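Local coordinates for protein bucandin (Bungarus candidus, PDB 1F94) that is a three-finger krait venom toxin that probably enhances presynaptic acetylcholine release, at residues Tyr25-Lys30 with Thr44-Trp49. Sequence-based numbering, arbitrary orientation.
Sequences YKWLNK and TEIDTW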
# COMPACT_ATOMS: atom_id res chain seq x y z
N TYR A 25 1.16 -0.51 -2.71
CA TYR A 25 1.70 -1.25 -1.59
C TYR A 25 0.60 -1.38 -0.52
O TYR A 25 -0.27 -0.52 -0.36
CB TYR A 25 3.00 -0.72 -1.01
CG TYR A 25 2.94 0.70 -0.52
CD1 TYR A 25 2.64 0.98 0.82
CD2 TYR A 25 3.18 1.77 -1.35
CE1 TYR A 25 2.60 2.29 1.27
CE2 TYR A 25 3.15 3.06 -0.92
CZ TYR A 25 2.85 3.32 0.41
OH TYR A 25 2.79 4.63 0.86
N LYS A 26 0.75 -2.42 0.27
CA LYS A 26 -0.08 -2.70 1.46
C LYS A 26 0.89 -3.24 2.50
O LYS A 26 1.21 -4.42 2.53
CB LYS A 26 -1.13 -3.75 1.14
CG LYS A 26 -2.03 -4.03 2.32
CD LYS A 26 -3.12 -5.02 2.10
CE LYS A 26 -2.77 -6.44 1.78
NZ LYS A 26 -4.08 -7.22 1.60
N TRP A 27 1.30 -2.33 3.37
CA TRP A 27 2.31 -2.54 4.39
C TRP A 27 1.57 -2.61 5.73
O TRP A 27 0.89 -1.65 6.11
CB TRP A 27 3.41 -1.51 4.34
CG TRP A 27 4.58 -1.47 5.24
CD1 TRP A 27 4.59 -1.44 6.63
CD2 TRP A 27 5.97 -1.43 4.85
NE1 TRP A 27 5.90 -1.39 7.11
CE2 TRP A 27 6.77 -1.38 6.04
CE3 TRP A 27 6.69 -1.41 3.68
CZ2 TRP A 27 8.17 -1.34 6.01
CZ3 TRP A 27 8.07 -1.36 3.67
CH2 TRP A 27 8.86 -1.30 4.85
N LEU A 28 1.72 -3.68 6.43
CA LEU A 28 1.03 -3.93 7.67
C LEU A 28 2.05 -4.15 8.77
O LEU A 28 2.96 -4.94 8.63
CB LEU A 28 0.14 -5.17 7.56
CG LEU A 28 -0.80 -5.13 6.35
CD1 LEU A 28 -1.55 -6.48 6.21
CD2 LEU A 28 -1.78 -4.00 6.41
N ASN A 29 1.84 -3.44 9.90
CA ASN A 29 2.66 -3.67 11.10
C ASN A 29 2.01 -4.77 11.90
O ASN A 29 0.85 -4.65 12.36
CB ASN A 29 2.79 -2.36 11.86
CG ASN A 29 3.75 -2.50 13.02
OD1 ASN A 29 3.61 -3.36 13.90
ND2 ASN A 29 4.75 -1.65 13.04
N LYS A 30 2.68 -5.88 12.06
CA LYS A 30 2.13 -7.05 12.71
C LYS A 30 1.98 -6.89 14.19
O LYS A 30 1.32 -7.71 14.83
CB LYS A 30 3.02 -8.30 12.43
CG LYS A 30 3.18 -8.68 10.99
CD LYS A 30 3.98 -9.97 10.85
CE LYS A 30 4.12 -10.43 9.43
NZ LYS A 30 4.86 -11.68 9.34
N THR A 44 9.01 -3.93 -2.44
CA THR A 44 9.61 -5.21 -2.09
C THR A 44 8.66 -5.96 -1.17
O THR A 44 8.20 -5.36 -0.18
CB THR A 44 10.97 -4.98 -1.37
OG1 THR A 44 11.78 -4.23 -2.23
CG2 THR A 44 11.63 -6.31 -1.06
N GLU A 45 8.34 -7.18 -1.42
CA GLU A 45 7.52 -7.93 -0.51
C GLU A 45 8.33 -8.24 0.74
O GLU A 45 9.55 -8.47 0.64
CB GLU A 45 6.98 -9.16 -1.22
CG GLU A 45 6.02 -8.47 -2.22
CD GLU A 45 4.88 -9.34 -2.60
OE1 GLU A 45 5.06 -10.59 -2.61
OE2 GLU A 45 3.84 -8.81 -3.02
N ILE A 46 7.63 -8.17 1.86
CA ILE A 46 8.25 -8.37 3.18
C ILE A 46 7.36 -9.27 4.02
O ILE A 46 6.11 -9.15 3.99
CB ILE A 46 8.47 -7.01 3.93
CG1 ILE A 46 9.24 -6.02 3.09
CG2 ILE A 46 9.09 -7.22 5.29
CD1 ILE A 46 9.21 -4.59 3.62
N ASP A 47 7.96 -10.19 4.77
CA ASP A 47 7.21 -11.02 5.71
C ASP A 47 8.14 -11.33 6.86
O ASP A 47 8.67 -12.43 7.01
CB ASP A 47 6.69 -12.26 5.03
CG ASP A 47 5.66 -13.06 5.81
OD1 ASP A 47 5.43 -14.23 5.48
OD2 ASP A 47 5.00 -12.56 6.77
N THR A 48 8.30 -10.43 7.80
CA THR A 48 9.18 -10.54 8.95
C THR A 48 8.41 -10.60 10.25
O THR A 48 7.18 -10.57 10.24
CB THR A 48 10.21 -9.39 8.97
OG1 THR A 48 9.44 -8.22 9.08
CG2 THR A 48 11.05 -9.29 7.72
N TRP A 49 9.11 -10.60 11.37
CA TRP A 49 8.43 -10.68 12.64
C TRP A 49 7.45 -9.50 12.82
O TRP A 49 6.42 -9.65 13.49
CB TRP A 49 9.46 -10.71 13.80
CG TRP A 49 10.13 -9.38 14.03
CD1 TRP A 49 11.21 -8.85 13.40
CD2 TRP A 49 9.75 -8.39 15.01
NE1 TRP A 49 11.52 -7.62 13.90
CE2 TRP A 49 10.64 -7.32 14.87
CE3 TRP A 49 8.73 -8.34 15.95
CZ2 TRP A 49 10.55 -6.18 15.64
CZ3 TRP A 49 8.66 -7.19 16.74
CH2 TRP A 49 9.56 -6.16 16.57
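Lys30 has CG anti to its carbonyl carbon (chi1 -60°), and the chain, extended beyond CG, carries NZ to Asp47; Trp27 has CG anti to the backbone N (chi1 -179°), and its benzo ring reaches Ile46. In this three-finger toxin both contacts bridge two strands that are not sheet neighbours: strand 51-56 lies between strand 23-29 and the short outer strand 46-47, and the touching parts, 27-30 and 46-49, run the same way, 15° apart. Lysine suits its place because four methylenes carry the ammonium group from the end of strand 23-29 to the outer segment. There NZ makes a salt bridge to Asp47 OD2 at 2.7 Å, meeting the oxygen nearly along its C-O axis, and a hydrogen bond to Thr48 O, also 2.7 Å, tilted out of the carbonyl plane. One carboxylate oxygen and one backbone carbonyl thus grip the ammonium together. The aliphatic part contributes too, with Lys30 CD 3.6 Å from Trp49 O. Farther back along the strands, away from the turn, the contact is apolar. The flat, long indole of Trp27, which also meets Trp36 edge-to-face and touches Val51 and Asn53, spans the gap, and Ile46, beta-branched and so suited to an extended strand, presents its CD1 methyl. That methyl, Ile46 CD1, approaches the ring obliquely, 3.4 Å from Trp27 CZ3 and 3.5 Å from Trp27 CH2.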